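Local coordinates for protein maltose operon transcriptional repressor (Staphylococcus aureus subsp. aureus Mu50, PDB 3HCW) that probably represses transcription of the maltose operon, its C-terminal periplasmic-binding-protein-like region probably sensing a small effector between two lobes, at residues 32-37 / 248-254; 224-229 / 240-245; 123-127 / 156-162. Numbering follows the deposited sequence.

Interaction 1 (32-37 / 248-254)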
loop_
_atom_site.group_PDB
_atom_site.type_symbol
_atom_site.label_atom_id
_atom_site.label_comp_id
_atom_site.label_asym_id
_atom_site.label_seq_id
_atom_site.Cartn_x
_atom_site.Cartn_y
_atom_site.Cartn_z
ATOM N N LEU A 32 -5.121 -7.469 -8.330
ATOM C CA LEU A 32 -6.405 -7.944 -7.772
ATOM C C LEU A 32 -7.514 -8.026 -8.836
ATOM O O LEU A 32 -8.254 -9.018 -8.910
ATOM C CB LEU A 32 -6.860 -7.053 -6.605
ATOM C CG LEU A 32 -8.150 -7.427 -5.863
ATOM C CD1 LEU A 32 -7.976 -8.696 -5.041
ATOM C CD2 LEU A 32 -8.601 -6.296 -4.969
ATOM N N GLY A 33 -7.620 -6.983 -9.655
ATOM C CA GLY A 33 -8.546 -6.969 -10.774
ATOM C C GLY A 33 -8.307 -8.129 -11.727
ATOM O O GLY A 33 -9.251 -8.845 -12.079
ATOM N N ILE A 34 -7.048 -8.331 -12.135
ATOM C CA ILE A 34 -6.718 -9.449 -13.020
ATOM C C ILE A 34 -7.026 -10.809 -12.385
ATOM O O ILE A 34 -7.706 -11.636 -12.987
ATOM C CB ILE A 34 -5.236 -9.441 -13.449
ATOM C CG1 ILE A 34 -4.939 -8.236 -14.333
ATOM C CG2 ILE A 34 -4.884 -10.759 -14.198
ATOM C CD1 ILE A 34 -3.547 -7.735 -14.221
ATOM N N SER A 35 -6.546 -11.008 -11.159
ATOM C CA SER A 35 -6.582 -12.325 -10.523
ATOM C C SER A 35 -7.993 -12.811 -10.211
ATOM O O SER A 35 -8.314 -13.957 -10.488
ATOM C CB SER A 35 -5.713 -12.355 -9.265
ATOM O OG SER A 35 -6.103 -11.338 -8.366
ATOM N N GLU A 36 -8.833 -11.941 -9.652
ATOM C CA GLU A 36 -10.198 -12.344 -9.312
ATOM C C GLU A 36 -11.011 -12.729 -10.556
ATOM O O GLU A 36 -11.778 -13.681 -10.511
ATOM C CB GLU A 36 -10.911 -11.297 -8.442
ATOM C CG GLU A 36 -11.461 -10.072 -9.165
ATOM C CD GLU A 36 -11.612 -8.863 -8.250
ATOM O OE1 GLU A 36 -11.371 -7.726 -8.715
ATOM O OE2 GLU A 36 -11.960 -9.051 -7.064
ATOM N N THR A 37 -10.800 -12.019 -11.662
ATOM C CA THR A 37 -11.448 -12.321 -12.940
ATOM C C THR A 37 -10.964 -13.666 -13.485
ATOM O O THR A 37 -11.774 -14.539 -13.795
ATOM C CB THR A 37 -11.204 -11.181 -13.951
ATOM O OG1 THR A 37 -11.918 -10.020 -13.512
ATOM C CG2 THR A 37 -11.653 -11.558 -15.390
ATOM N N ARG A 248 -8.535 -1.300 -10.448
ATOM C CA ARG A 248 -9.237 -2.577 -10.321
ATOM C C ARG A 248 -10.054 -2.879 -11.578
ATOM O O ARG A 248 -10.087 -4.030 -12.024
ATOM C CB ARG A 248 -10.108 -2.616 -9.072
ATOM C CG ARG A 248 -10.487 -4.018 -8.661
ATOM C CD ARG A 248 -11.115 -4.024 -7.291
ATOM N NE ARG A 248 -11.654 -5.340 -6.981
ATOM C CZ ARG A 248 -12.132 -5.696 -5.797
ATOM N NH1 ARG A 248 -12.604 -6.925 -5.619
ATOM N NH2 ARG A 248 -12.143 -4.827 -4.798
ATOM N N MET A 249 -10.672 -1.840 -12.152
ATOM C CA MET A 249 -11.361 -1.943 -13.442
ATOM C C MET A 249 -10.394 -2.288 -14.572
ATOM O O MET A 249 -10.674 -3.171 -15.367
ATOM C CB MET A 249 -12.090 -0.644 -13.792
ATOM C CG MET A 249 -13.596 -0.662 -13.578
ATOM S SD MET A 249 -14.421 0.731 -14.396
ATOM C CE MET A 249 -14.414 0.189 -16.102
ATOM N N LEU A 250 -9.264 -1.576 -14.647
ATOM C CA LEU A 250 -8.232 -1.879 -15.654
ATOM C C LEU A 250 -7.822 -3.356 -15.632
ATOM O O LEU A 250 -7.722 -3.994 -16.678
ATOM C CB LEU A 250 -6.982 -1.012 -15.432
ATOM C CG LEU A 250 -7.016 0.472 -15.786
ATOM C CD1 LEU A 250 -6.009 1.225 -14.937
ATOM C CD2 LEU A 250 -6.746 0.703 -17.273
ATOM N N GLY A 251 -7.613 -3.888 -14.424
ATOM C CA GLY A 251 -7.226 -5.278 -14.229
ATOM C C GLY A 251 -8.303 -6.270 -14.643
ATOM O O GLY A 251 -8.016 -7.261 -15.326
ATOM N N GLN A 252 -9.542 -6.001 -14.236
ATOM C CA GLN A 252 -10.675 -6.847 -14.609
ATOM C C GLN A 252 -10.834 -6.902 -16.125
ATOM O O GLN A 252 -11.048 -7.973 -16.676
ATOM C CB GLN A 252 -11.973 -6.370 -13.951
ATOM C CG GLN A 252 -12.040 -6.649 -12.457
ATOM C CD GLN A 252 -13.238 -5.990 -11.780
ATOM O OE1 GLN A 252 -13.992 -5.243 -12.403
ATOM N NE2 GLN A 252 -13.415 -6.274 -10.494
ATOM N N GLN A 253 -10.711 -5.748 -16.781
ATOM C CA GLN A 253 -10.815 -5.658 -18.247
ATOM C C GLN A 253 -9.679 -6.401 -18.969
ATOM O O GLN A 253 -9.905 -7.036 -19.994
ATOM C CB GLN A 253 -10.842 -4.197 -18.688
ATOM C CG GLN A 253 -12.096 -3.422 -18.276
ATOM C CD GLN A 253 -13.328 -3.828 -19.062
ATOM O OE1 GLN A 253 -13.303 -3.891 -20.295
ATOM N NE2 GLN A 253 -14.415 -4.102 -18.353
ATOM N N ALA A 254 -8.466 -6.330 -18.420
ATOM C CA ALA A 254 -7.326 -7.051 -18.985
ATOM C C ALA A 254 -7.500 -8.554 -18.825
ATOM O O ALA A 254 -7.164 -9.321 -19.734
ATOM C CB ALA A 254 -6.032 -6.598 -18.337
#
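Arg248 and Gln252, one turn apart on helix 247-263, bury the most surface here, and both reach for the same carboxylate, that of Glu36 on helix 25-39. The guanidinium meets it in a two-pronged salt bridge, with Arg248 NE 3.0 Å from Glu36 OE1 and Arg248 NH1 2.7 Å from Glu36 OE2. OE1 takes a second hydrogen bond from the amide of Gln252 (NE2 to Glu36 OE1, 3.1 Å), while Leu32 CD2 lies over one face of the guanidinium, 3.7 Å from Arg248 CZ. Beneath this polar edge the helices nearly touch: their local axes approach to 6.5 Å at a crossing angle of -39°, and the CA atoms of Gly33 and Gly251 are 4.1 Å apart. A CB on either glycine would clash with the opposite backbone. Such proximity brings CA-H...O contacts, Gly33 CA to Arg248 O at 3.5 Å and Ile34 CA to Gly251 O at 3.4 Å. Both helices belong to the lobe containing the N terminus; Leu250 and Ala254 turn from helix 247-263 onto strands 110-113 and 94-97, whereas Leu32 and Arg248 pack against Arg22 of the second subunit.

Interaction 2 (224-229 / 240-245)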
loop_
_atom_site.group_PDB
_atom_site.type_symbol
_atom_site.label_atom_id
_atom_site.label_comp_id
_atom_site.label_asym_id
_atom_site.label_seq_id
_atom_site.Cartn_x
_atom_site.Cartn_y
_atom_site.Cartn_z
ATOM N N THR A 224 -1.655 21.260 -4.252
ATOM C CA THR A 224 -1.051 20.015 -4.732
ATOM C C THR A 224 -2.111 19.059 -5.220
ATOM O O THR A 224 -3.263 19.106 -4.766
ATOM C CB THR A 224 -0.137 19.312 -3.669
ATOM O OG1 THR A 224 -0.903 18.956 -2.518
ATOM C CG2 THR A 224 1.020 20.221 -3.236
ATOM N N ALA A 225 -1.713 18.216 -6.169
ATOM C CA ALA A 225 -2.565 17.199 -6.749
ATOM C C ALA A 225 -1.706 16.126 -7.426
ATOM O O ALA A 225 -0.530 16.358 -7.718
ATOM C CB ALA A 225 -3.532 17.829 -7.753
ATOM N N THR A 226 -2.298 14.960 -7.675
ATOM C CA THR A 226 -1.587 13.840 -8.280
ATOM C C THR A 226 -2.511 12.866 -9.016
ATOM O O THR A 226 -3.683 13.165 -9.224
ATOM C CB THR A 226 -0.733 13.084 -7.228
ATOM O OG1 THR A 226 0.049 12.068 -7.876
ATOM C CG2 THR A 226 -1.602 12.481 -6.139
ATOM N N PHE A 227 -1.969 11.709 -9.409
ATOM C CA PHE A 227 -2.728 10.661 -10.087
ATOM C C PHE A 227 -2.756 9.380 -9.269
ATOM O O PHE A 227 -1.881 9.165 -8.430
ATOM C CB PHE A 227 -2.133 10.354 -11.464
ATOM C CG PHE A 227 -2.131 11.521 -12.401
ATOM C CD1 PHE A 227 -3.119 11.650 -13.378
ATOM C CD2 PHE A 227 -1.124 12.483 -12.324
ATOM C CE1 PHE A 227 -3.091 12.731 -14.250
ATOM C CE2 PHE A 227 -1.087 13.547 -13.190
ATOM C CZ PHE A 227 -2.062 13.676 -14.146
ATOM N N ASN A 228 -3.654 8.517 -9.620
ATOM C CA ASN A 228 -4.064 7.492 -8.748
ATOM C C ASN A 228 -4.581 7.390 -7.417
ATOM O O ASN A 228 -3.949 6.925 -6.529
ATOM C CB ASN A 228 -3.745 6.114 -9.262
ATOM C CG ASN A 228 -2.449 5.655 -8.807
ATOM O OD1 ASN A 228 -2.326 4.632 -8.134
ATOM N ND2 ASN A 228 -1.441 6.401 -9.163
ATOM N N ASP A 229 -5.804 7.821 -7.318
ATOM C CA ASP A 229 -6.484 7.907 -6.030
ATOM C C ASP A 229 -6.559 6.552 -5.351
ATOM O O ASP A 229 -6.920 5.560 -5.971
ATOM C CB ASP A 229 -7.905 8.445 -6.202
ATOM C CG ASP A 229 -8.569 8.770 -4.876
ATOM O OD1 ASP A 229 -7.877 9.299 -3.983
ATOM O OD2 ASP A 229 -9.779 8.498 -4.718
ATOM N N GLN A 240 -5.452 14.718 -0.558
ATOM C CA GLN A 240 -5.035 15.151 -1.888
ATOM C C GLN A 240 -6.096 15.023 -2.965
ATOM O O GLN A 240 -6.786 13.992 -3.081
ATOM C CB GLN A 240 -3.759 14.425 -2.314
ATOM C CG GLN A 240 -2.559 14.737 -1.408
ATOM C CD GLN A 240 -2.037 16.130 -1.627
ATOM O OE1 GLN A 240 -1.893 16.567 -2.764
ATOM N NE2 GLN A 240 -1.745 16.841 -0.542
ATOM N N THR A 241 -6.208 16.094 -3.743
ATOM C CA THR A 241 -6.957 16.097 -4.981
ATOM C C THR A 241 -6.217 15.197 -5.960
ATOM O O THR A 241 -4.984 15.285 -6.108
ATOM C CB THR A 241 -7.098 17.516 -5.504
ATOM O OG1 THR A 241 -7.944 18.258 -4.612
ATOM C CG2 THR A 241 -7.690 17.550 -6.889
ATOM N N CYS A 242 -6.978 14.309 -6.593
ATOM C CA CYS A 242 -6.387 13.355 -7.515
ATOM C C CYS A 242 -7.358 12.767 -8.508
ATOM O O CYS A 242 -8.584 12.857 -8.367
ATOM C CB CYS A 242 -5.629 12.233 -6.786
ATOM S SG CYS A 242 -6.393 11.664 -5.297
ATOM N N ILE A 243 -6.765 12.219 -9.560
ATOM C CA ILE A 243 -7.485 11.540 -10.603
ATOM C C ILE A 243 -7.541 10.059 -10.248
ATOM O O ILE A 243 -6.500 9.400 -10.121
ATOM C CB ILE A 243 -6.777 11.711 -11.968
ATOM C CG1 ILE A 243 -6.665 13.193 -12.358
ATOM C CG2 ILE A 243 -7.505 10.917 -13.038
ATOM C CD1 ILE A 243 -8.016 13.880 -12.691
ATOM N N ASP A 244 -8.759 9.547 -10.082
ATOM C CA ASP A 244 -8.989 8.119 -9.890
ATOM C C ASP A 244 -8.890 7.394 -11.250
ATOM O O ASP A 244 -9.679 7.641 -12.141
ATOM C CB ASP A 244 -10.370 7.929 -9.253
ATOM C CG ASP A 244 -10.692 6.480 -8.947
ATOM O OD1 ASP A 244 -9.816 5.598 -9.114
ATOM O OD2 ASP A 244 -11.839 6.228 -8.518
ATOM N N ILE A 245 -7.928 6.493 -11.405
ATOM C CA ILE A 245 -7.694 5.882 -12.720
ATOM C C ILE A 245 -8.216 4.443 -12.810
ATOM O O ILE A 245 -7.865 3.696 -13.733
ATOM C CB ILE A 245 -6.214 6.000 -13.169
ATOM C CG1 ILE A 245 -5.291 5.167 -12.275
ATOM C CG2 ILE A 245 -5.781 7.455 -13.193
ATOM C CD1 ILE A 245 -3.861 5.095 -12.769
HETATM O O HOH W 1 -6.936 5.434 -9.017
#
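Phe227 lays its ring beside Ile243, CD1 to Ile243 CB at 3.9 Å, on the face of the sheet that also carries Ala225. The two strands run parallel, 4.7 Å apart at their local axes and 15° from exact alignment. Thr226 makes two backbone bonds to the neighbouring strand: its N donates to Thr241 O (3.1 Å) and its O accepts from Ile243 N (3.2 Å), so that it straddles its bridge partner Cys242. On this other face Thr226 CG2 is 4.1 Å from Cys242 CB. Beyond Phe227 the chain turns through Asn228, whose phi is positive, and Asp229 N regains the neighbouring strand by bonding to Ile243 O at 3.3 Å. A water extends the join, donating to Asp229 O (3.0 Å) and Asp244 OD1 (2.9 Å) and accepting from Ile245 N (2.8 Å); the Asp244 carboxylate also forms salt bridges with Lys246 and Lys280. At the opposite end Thr224 OG1 donates to Gln240 OE1 at 2.6 Å. Asn228, hydrogen-bonded to Asp200, lies at the C-terminal end of strand 222-227 beside a glycerol, probably from the crystallisation liquor, which may mark a pocket. The pair is the parallel core of a beta-alpha-beta unit whose connection includes helix 231-234. Strand 222-227 is flanked by strand 194-198 and strand 241-244 by strand 272-280; helix 115-129 covers the Phe227 and Ile243 face, and helix 201-213 packs on Thr224 and Thr226.

Interaction 3 (123-127 / 156-162)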
loop_
_atom_site.group_PDB
_atom_site.type_symbol
_atom_site.label_atom_id
_atom_site.label_comp_id
_atom_site.label_asym_id
_atom_site.label_seq_id
_atom_site.Cartn_x
_atom_site.Cartn_y
_atom_site.Cartn_z
ATOM N N THR A 123 -5.188 19.372 -14.575
ATOM C CA THR A 123 -4.521 20.656 -14.789
ATOM C C THR A 123 -5.558 21.782 -14.892
ATOM O O THR A 123 -5.349 22.846 -14.340
ATOM C CB THR A 123 -3.582 20.672 -16.051
ATOM O OG1 THR A 123 -2.705 19.531 -16.041
ATOM C CG2 THR A 123 -2.728 21.937 -16.075
ATOM N N ARG A 124 -6.664 21.539 -15.594
ATOM C CA ARG A 124 -7.756 22.526 -15.709
ATOM C C ARG A 124 -8.328 22.907 -14.351
ATOM O O ARG A 124 -8.526 24.088 -14.073
ATOM C CB ARG A 124 -8.895 22.000 -16.599
ATOM C CG ARG A 124 -9.032 22.682 -17.949
ATOM C CD ARG A 124 -9.567 24.107 -17.802
ATOM N NE ARG A 124 -11.028 24.186 -17.816
ATOM C CZ ARG A 124 -11.730 25.286 -17.543
ATOM N NH1 ARG A 124 -11.119 26.420 -17.218
ATOM N NH2 ARG A 124 -13.057 25.253 -17.587
ATOM N N HIS A 125 -8.579 21.900 -13.517
ATOM C CA HIS A 125 -9.146 22.103 -12.175
ATOM C C HIS A 125 -8.322 23.030 -11.285
ATOM O O HIS A 125 -8.892 23.904 -10.601
ATOM C CB HIS A 125 -9.367 20.765 -11.465
ATOM C CG HIS A 125 -9.562 20.895 -9.988
ATOM N ND1 HIS A 125 -10.734 21.360 -9.431
ATOM C CD2 HIS A 125 -8.730 20.637 -8.950
ATOM C CE1 HIS A 125 -10.620 21.378 -8.117
ATOM N NE2 HIS A 125 -9.411 20.948 -7.799
ATOM N N VAL A 126 -6.996 22.847 -11.288
ATOM C CA VAL A 126 -6.133 23.716 -10.479
ATOM C C VAL A 126 -6.149 25.153 -10.995
ATOM O O VAL A 126 -6.121 26.097 -10.201
ATOM C CB VAL A 126 -4.683 23.159 -10.235
ATOM C CG1 VAL A 126 -4.744 21.764 -9.656
ATOM C CG2 VAL A 126 -3.835 23.164 -11.491
ATOM N N ILE A 127 -6.264 25.307 -12.316
ATOM C CA ILE A 127 -6.357 26.631 -12.948
ATOM C C ILE A 127 -7.670 27.314 -12.571
ATOM O O ILE A 127 -7.685 28.507 -12.276
ATOM C CB ILE A 127 -6.133 26.541 -14.475
ATOM C CG1 ILE A 127 -4.678 26.125 -14.748
ATOM C CG2 ILE A 127 -6.487 27.852 -15.177
ATOM C CD1 ILE A 127 -4.295 26.049 -16.229
ATOM N N VAL A 156 -2.851 22.251 -21.357
ATOM C CA VAL A 156 -3.784 23.131 -20.622
ATOM C C VAL A 156 -3.068 24.385 -20.111
ATOM O O VAL A 156 -3.605 25.498 -20.176
ATOM C CB VAL A 156 -4.519 22.391 -19.484
ATOM C CG1 VAL A 156 -5.303 23.348 -18.605
ATOM C CG2 VAL A 156 -5.464 21.400 -20.064
ATOM N N ALA A 157 -1.831 24.200 -19.663
ATOM C CA ALA A 157 -0.987 25.307 -19.242
ATOM C C ALA A 157 -0.703 26.286 -20.378
ATOM O O ALA A 157 -0.724 27.494 -20.160
ATOM C CB ALA A 157 0.307 24.795 -18.632
ATOM N N SER A 158 -0.451 25.781 -21.585
ATOM C CA SER A 158 -0.203 26.680 -22.721
ATOM C C SER A 158 -1.502 27.323 -23.195
ATOM O O SER A 158 -1.516 28.504 -23.546
ATOM C CB SER A 158 0.528 25.987 -23.884
ATOM O OG SER A 158 -0.153 24.824 -24.321
ATOM N N GLN A 159 -2.584 26.542 -23.176
ATOM C CA GLN A 159 -3.926 27.021 -23.539
ATOM C C GLN A 159 -4.394 28.230 -22.705
ATOM O O GLN A 159 -5.082 29.125 -23.212
ATOM C CB GLN A 159 -4.950 25.879 -23.452
ATOM C CG GLN A 159 -6.351 26.243 -23.913
ATOM C CD GLN A 159 -6.453 26.397 -25.407
ATOM O OE1 GLN A 159 -6.699 25.424 -26.118
ATOM N NE2 GLN A 159 -6.298 27.633 -25.898
ATOM N N PHE A 160 -3.999 28.262 -21.438
ATOM C CA PHE A 160 -4.345 29.375 -20.567
ATOM C C PHE A 160 -3.171 30.342 -20.385
ATOM O O PHE A 160 -3.226 31.253 -19.537
ATOM C CB PHE A 160 -4.908 28.861 -19.241
ATOM C CG PHE A 160 -6.298 28.275 -19.368
ATOM C CD1 PHE A 160 -7.420 29.016 -18.978
ATOM C CD2 PHE A 160 -6.492 26.996 -19.889
ATOM C CE1 PHE A 160 -8.704 28.489 -19.092
ATOM C CE2 PHE A 160 -7.776 26.456 -20.015
ATOM C CZ PHE A 160 -8.885 27.204 -19.614
ATOM N N ASN A 161 -2.143 30.150 -21.225
ATOM C CA ASN A 161 -0.925 30.988 -21.264
ATOM C C ASN A 161 -0.284 31.181 -19.885
ATOM O O ASN A 161 0.011 32.305 -19.462
ATOM C CB ASN A 161 -1.208 32.339 -21.951
ATOM C CG ASN A 161 0.047 32.998 -22.509
ATOM O OD1 ASN A 161 0.495 34.025 -22.000
ATOM N ND2 ASN A 161 0.617 32.413 -23.559
ATOM N N LEU A 162 -0.106 30.068 -19.181
ATOM C CA LEU A 162 0.497 30.062 -17.849
ATOM C C LEU A 162 1.952 29.619 -17.894
ATOM O O LEU A 162 2.352 28.849 -18.778
ATOM C CB LEU A 162 -0.299 29.158 -16.901
ATOM C CG LEU A 162 -1.218 29.815 -15.860
ATOM C CD1 LEU A 162 -2.206 30.806 -16.460
ATOM C CD2 LEU A 162 -1.959 28.760 -15.083
#
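A Schellman motif ends helix 144-159, and the residues around it pack on helix 115-129. Asn161, with positive phi, is its C-prime residue: Leu162 N bonds back to Ala157 O at 2.8 Å and Asn161 N to Ser158 O at 2.9 Å. Ile127 is the most deeply engaged side chain. Its CD1 sits between Val156 CG1 (3.7 Å) and Leu162 CD2 (3.8 Å), so it touches the helix and the residue just past the turn, while its CG2 lies over one face of the Phe160 ring, 4.1 Å from Phe160 CD1. Val156 CG1 also meets Thr123 CG2 at 3.9 Å and Arg124 CG at 3.8 Å. Towards the surface, Arg124 NH1 comes within 3.4 Å of Phe160 CZ, and the same guanidinium forms a salt bridge with Glu128. The interface is thus mainly apolar, with a charged fringe. Thr123, Ala157 and Leu162 all rest on Leu134 of strand 133-139, so the two helices pack side by side on the sheet, with strand 163-169 following directly.

From the N terminus, helix 25-39 is laid down early in the first lobe, but its contact waits for helix 247-263, so interaction 1 closes the longest loop, spanning 210 residues. Within that loop the chain completes most of the first lobe and then builds the second: interaction 3 closes first, bringing together helices 115-129 and 144-159, and interaction 2 follows in series, pairing strands 222-227 and 241-244. Helix 247-263 then follows strand 241-244, returning the chain to the first lobe. Leu250 CD1 touches Ile245 O at 3.3 Å across this junction. Interactions 2 and 3 meet where Thr241 CG2 packs on His125 CD2 (3.9 Å), whereas interactions 1 and 3 have centres about 33 Å apart.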